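Local coordinates for proline iminopeptidase (Streptomyces halstedii, PDB 3WMR), which is an amidohydrolase of the alpha/beta hydrolase fold with a hydrophobic tunnel for polyketide substrates, and may release N-terminal proline from peptides, at residues G40-G45 with P75-D80; L69-W74 with R302-M307. All blocks are in the same frame, centred on the assembly; numbering follows the deposited sequence.

Contact 1: G40-G45 with P75-D80; sequences GDLHSG and PVVHYD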
# COMPACT_ATOMS: atom_id res chain seq x y z
N GLY A 40 0.03 -18.80 9.24
CA GLY A 40 -0.73 -19.97 8.80
C GLY A 40 0.14 -20.92 7.99
O GLY A 40 1.36 -20.81 7.98
N ASP A 41 -0.51 -21.85 7.28
CA ASP A 41 0.18 -22.93 6.58
C ASP A 41 0.09 -22.74 5.06
O ASP A 41 -0.99 -22.84 4.49
CB ASP A 41 -0.45 -24.26 7.00
CG ASP A 41 0.33 -25.48 6.51
OD1 ASP A 41 1.27 -25.34 5.69
OD2 ASP A 41 -0.01 -26.60 6.96
N LEU A 42 1.24 -22.49 4.41
CA LEU A 42 1.30 -22.12 2.98
C LEU A 42 0.55 -23.08 2.05
O LEU A 42 -0.16 -22.63 1.13
CB LEU A 42 2.76 -22.02 2.48
CG LEU A 42 3.54 -20.70 2.60
CD1 LEU A 42 4.78 -20.75 1.71
CD2 LEU A 42 2.71 -19.49 2.23
N HIS A 43 0.73 -24.38 2.26
CA HIS A 43 0.15 -25.37 1.36
C HIS A 43 -0.94 -26.20 2.04
O HIS A 43 -1.00 -27.42 1.89
CB HIS A 43 1.26 -26.25 0.78
CG HIS A 43 2.35 -25.47 0.12
ND1 HIS A 43 2.21 -24.90 -1.13
CD2 HIS A 43 3.59 -25.13 0.55
CE1 HIS A 43 3.31 -24.26 -1.45
NE2 HIS A 43 4.17 -24.38 -0.45
N SER A 44 -1.81 -25.52 2.78
CA SER A 44 -3.08 -26.12 3.20
C SER A 44 -4.10 -25.86 2.09
O SER A 44 -3.74 -25.47 0.98
CB SER A 44 -3.55 -25.52 4.53
OG SER A 44 -4.71 -26.19 4.99
N GLY A 45 -5.38 -26.07 2.38
CA GLY A 45 -6.43 -25.96 1.37
C GLY A 45 -6.57 -24.66 0.59
O GLY A 45 -7.26 -24.65 -0.44
N PRO A 75 -3.64 -18.55 4.29
CA PRO A 75 -2.26 -18.17 4.58
C PRO A 75 -2.01 -16.72 4.19
O PRO A 75 -2.51 -16.26 3.15
CB PRO A 75 -1.41 -19.09 3.69
CG PRO A 75 -2.35 -20.02 3.00
CD PRO A 75 -3.72 -19.42 3.09
N VAL A 76 -1.25 -16.01 5.02
CA VAL A 76 -0.97 -14.61 4.77
C VAL A 76 0.54 -14.35 4.77
O VAL A 76 1.25 -14.71 5.73
CB VAL A 76 -1.68 -13.72 5.81
CG1 VAL A 76 -1.36 -12.26 5.58
CG2 VAL A 76 -3.20 -13.92 5.74
N VAL A 77 1.03 -13.75 3.68
CA VAL A 77 2.43 -13.42 3.51
C VAL A 77 2.64 -11.92 3.60
O VAL A 77 2.22 -11.16 2.70
CB VAL A 77 2.98 -13.94 2.16
CG1 VAL A 77 4.46 -13.58 2.01
CG2 VAL A 77 2.77 -15.45 2.03
N HIS A 78 3.25 -11.48 4.72
CA HIS A 78 3.73 -10.10 4.85
C HIS A 78 5.17 -10.05 4.38
O HIS A 78 5.91 -11.01 4.59
CB HIS A 78 3.70 -9.61 6.30
CG HIS A 78 2.33 -9.33 6.82
ND1 HIS A 78 1.48 -10.32 7.27
CD2 HIS A 78 1.67 -8.17 7.01
CE1 HIS A 78 0.36 -9.79 7.69
NE2 HIS A 78 0.44 -8.48 7.55
N TYR A 79 5.56 -8.96 3.75
CA TYR A 79 6.98 -8.72 3.47
C TYR A 79 7.37 -7.24 3.38
O TYR A 79 6.54 -6.38 3.12
CB TYR A 79 7.44 -9.49 2.23
CG TYR A 79 7.20 -8.84 0.88
CD1 TYR A 79 5.99 -8.98 0.21
CD2 TYR A 79 8.22 -8.13 0.23
CE1 TYR A 79 5.78 -8.42 -1.05
CE2 TYR A 79 8.03 -7.56 -1.03
CZ TYR A 79 6.80 -7.71 -1.67
OH TYR A 79 6.58 -7.15 -2.92
N ASP A 80 8.65 -6.97 3.64
CA ASP A 80 9.20 -5.63 3.52
C ASP A 80 9.90 -5.53 2.20
O ASP A 80 10.80 -6.30 1.90
CB ASP A 80 10.24 -5.35 4.61
CG ASP A 80 9.63 -5.20 5.97
OD1 ASP A 80 8.41 -4.92 6.09
OD2 ASP A 80 10.38 -5.37 6.93
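Pro-75 lays its ring against the backbone of the turn that Asp-41 and Leu-42 begin. CG of Pro-75 stands 3.5 Å from Asp-41 O and 3.9 Å from Leu-42 O, while its CB comes to 4.1 Å of Leu-42 CA. The turn, type I from Asp-41 to Ser-44, uses the same Asp-41 carbonyl internally: Ser-44 N donates to Asp-41 O at 3.3 Å. Gly-40 passes close by, and a beta carbon on it would lie 3.7 Å from Pro-75 CA; its positive phi of 83° also suits a glycine.

In the alpha/beta hydrolase sheet, strand 76-80 runs between strand 32-39, antiparallel to it, and the parallel strand 49-52. Residues 40-45 belong to the loop that links these two flanking strands, so the loop has to pass the beginning of the strand between them.

The apolar part lies a little further along. Leu-42 starts out away from the strand, but its CD2 returns to meet Val-77 CG2 at 4.0 Å, the two side chains crossing at about a right angle. With Val-77 CG1 anti to the backbone N (chi1 180°), CG2 is the branch left beside that N, and it is CG2 that reaches Leu-42. Ile-116 also touches the Leu-42 side chain.

Contact 2: L69-W74 with R302-M307; sequences LTEAGW and RFHEVM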
# COMPACT_ATOMS: atom_id res chain seq x y z
N LEU A 69 -7.15 -12.99 8.67
CA LEU A 69 -7.60 -13.86 7.59
C LEU A 69 -7.24 -15.34 7.76
O LEU A 69 -7.96 -16.20 7.25
CB LEU A 69 -7.08 -13.35 6.22
CG LEU A 69 -7.36 -11.88 5.91
CD1 LEU A 69 -6.68 -11.50 4.60
CD2 LEU A 69 -8.85 -11.57 5.84
N THR A 70 -6.15 -15.64 8.47
CA THR A 70 -5.76 -17.04 8.74
C THR A 70 -6.81 -17.76 9.60
O THR A 70 -6.89 -18.98 9.60
CB THR A 70 -4.37 -17.17 9.40
OG1 THR A 70 -4.39 -16.54 10.69
CG2 THR A 70 -3.29 -16.54 8.53
N GLU A 71 -7.64 -16.99 10.28
CA GLU A 71 -8.73 -17.54 11.09
C GLU A 71 -9.71 -18.32 10.20
O GLU A 71 -10.33 -19.29 10.66
CB GLU A 71 -9.43 -16.38 11.79
CG GLU A 71 -10.49 -16.72 12.82
CD GLU A 71 -11.44 -15.56 13.03
OE1 GLU A 71 -10.95 -14.42 13.26
OE2 GLU A 71 -12.67 -15.78 12.95
N ALA A 72 -9.82 -17.92 8.93
CA ALA A 72 -10.71 -18.57 7.96
C ALA A 72 -9.95 -19.45 6.97
O ALA A 72 -10.48 -19.80 5.92
CB ALA A 72 -11.53 -17.52 7.22
N GLY A 73 -8.71 -19.81 7.31
CA GLY A 73 -7.92 -20.74 6.51
C GLY A 73 -6.96 -20.13 5.48
O GLY A 73 -6.26 -20.86 4.79
N TRP A 74 -6.92 -18.81 5.37
CA TRP A 74 -6.06 -18.15 4.38
C TRP A 74 -4.66 -17.94 4.93
O TRP A 74 -4.49 -17.22 5.92
CB TRP A 74 -6.67 -16.81 3.96
CG TRP A 74 -7.97 -17.02 3.32
CD1 TRP A 74 -9.19 -17.04 3.93
CD2 TRP A 74 -8.20 -17.30 1.94
NE1 TRP A 74 -10.16 -17.32 3.02
CE2 TRP A 74 -9.58 -17.48 1.78
CE3 TRP A 74 -7.36 -17.42 0.82
CZ2 TRP A 74 -10.17 -17.76 0.55
CZ3 TRP A 74 -7.95 -17.71 -0.43
CH2 TRP A 74 -9.35 -17.87 -0.55
N ARG A 302 -15.33 -5.29 9.94
CA ARG A 302 -15.97 -5.09 8.63
C ARG A 302 -14.99 -5.32 7.45
O ARG A 302 -15.36 -5.88 6.43
CB ARG A 302 -16.61 -3.70 8.56
CG ARG A 302 -17.37 -3.40 7.27
CD ARG A 302 -18.47 -4.41 7.01
NE ARG A 302 -18.96 -4.35 5.63
CZ ARG A 302 -19.66 -5.32 5.04
NH1 ARG A 302 -19.95 -6.45 5.69
NH2 ARG A 302 -20.06 -5.17 3.79
N PHE A 303 -13.75 -4.87 7.62
CA PHE A 303 -12.71 -5.12 6.65
C PHE A 303 -12.47 -6.63 6.48
O PHE A 303 -12.39 -7.14 5.34
CB PHE A 303 -11.42 -4.40 7.05
CG PHE A 303 -10.27 -4.72 6.16
CD1 PHE A 303 -9.98 -3.92 5.06
CD2 PHE A 303 -9.48 -5.83 6.40
CE1 PHE A 303 -8.93 -4.22 4.23
CE2 PHE A 303 -8.42 -6.14 5.58
CZ PHE A 303 -8.15 -5.33 4.49
N HIS A 304 -12.34 -7.32 7.60
CA HIS A 304 -12.20 -8.78 7.61
C HIS A 304 -13.35 -9.46 6.87
O HIS A 304 -13.10 -10.27 5.99
CB HIS A 304 -12.13 -9.29 9.05
CG HIS A 304 -12.10 -10.78 9.16
ND1 HIS A 304 -10.92 -11.49 9.28
CD2 HIS A 304 -13.10 -11.70 9.17
CE1 HIS A 304 -11.20 -12.78 9.36
NE2 HIS A 304 -12.51 -12.93 9.29
N GLU A 305 -14.60 -9.13 7.22
CA GLU A 305 -15.77 -9.67 6.54
C GLU A 305 -15.73 -9.43 5.03
O GLU A 305 -16.06 -10.32 4.24
CB GLU A 305 -17.06 -9.07 7.10
CG GLU A 305 -17.45 -9.55 8.49
CD GLU A 305 -18.62 -8.77 9.10
OE1 GLU A 305 -19.10 -7.80 8.47
OE2 GLU A 305 -19.04 -9.13 10.23
N VAL A 306 -15.35 -8.23 4.63
CA VAL A 306 -15.34 -7.87 3.21
C VAL A 306 -14.29 -8.70 2.48
O VAL A 306 -14.58 -9.30 1.45
CB VAL A 306 -15.11 -6.37 3.00
CG1 VAL A 306 -14.83 -6.06 1.52
CG2 VAL A 306 -16.33 -5.59 3.46
N MET A 307 -13.10 -8.77 3.05
CA MET A 307 -12.02 -9.57 2.50
C MET A 307 -12.38 -11.05 2.38
O MET A 307 -12.24 -11.64 1.31
CB MET A 307 -10.75 -9.40 3.33
CG MET A 307 -10.02 -8.09 3.07
SD MET A 307 -9.44 -7.94 1.36
CE MET A 307 -8.28 -9.29 1.27
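Leu-69 and the imidazole of His-304 overlap as they slide past each other in opposite directions. The leucine brings CD2 obliquely to the ring, 4.0 Å from His-304 ND1, and the same methyl rests 3.8 Å from Met-307 CB, one helical turn further on. CE1 of His-304 in turn lies 4.1 Å from Leu-69 N, so the ring reaches the backbone as well. The CA atoms of Leu-69 and His-304 are only 6.9 Å apart. The ring gets there because His-304 CG is anti to the backbone N (chi1 176°), and a hydrogen bond between ND1 and Ser-68 OG helps fix its rotation.

Glu-71 comes in beside the same ring, with OE1 4.2 Å from His-304 CE1. Its charged atoms are not in contact with those of the histidine (OE1 to His-304 NE2 4.5 Å), so any stabilisation of a protonated ring would probably be modest. A leucine in place of His-304 would probably leave Ser-68 OG without its ND1 partner and take the imidazole away from Glu-71.

Residues 69-71 wind helically without forming a regular helix; Ala-72 N bonds Leu-69 O (3.0 Å), Gly-73 N bonds Thr-70 O, and Gly-73 itself has a positive phi. Met-307 CG lies 3.5 Å above one face of the Phe-303 ring, offset toward the rim.

Helix 300-312 packs through Phe-303, Val-306 and Met-307 on Leu-261 and Met-259 of strand 258-263, and it also meets Leu-69, which touches Ile-308, reaches from the loop leading into strand 76-80 and rests on Val-76 of that strand.

In the fold
The two contacts sit side by side, their centres 13 Å apart, and Trp-74 and Pro-75 join the loop of contact 2 directly to the strand of contact 1. Val-76, of contact 1, packs on contact 2: its CG2 is 3.8 Å from Thr-70 CG2 and 4.0 Å from Leu-69 CB. Thr-70 CG2 also lies 4.1 Å from Gly-40 N. Along the chain the segments alternate: 40-45, 69-74, 75-80, 302-307. Both centres are about 18 Å from the centre of the chain, away from the predicted catalytic residues Ser-126, Asp-266 and His-293 and from the 1-ethoxy-2-(2-ethoxyethoxy)ethane bound at Thr-241, Trp-245 and Ser-246.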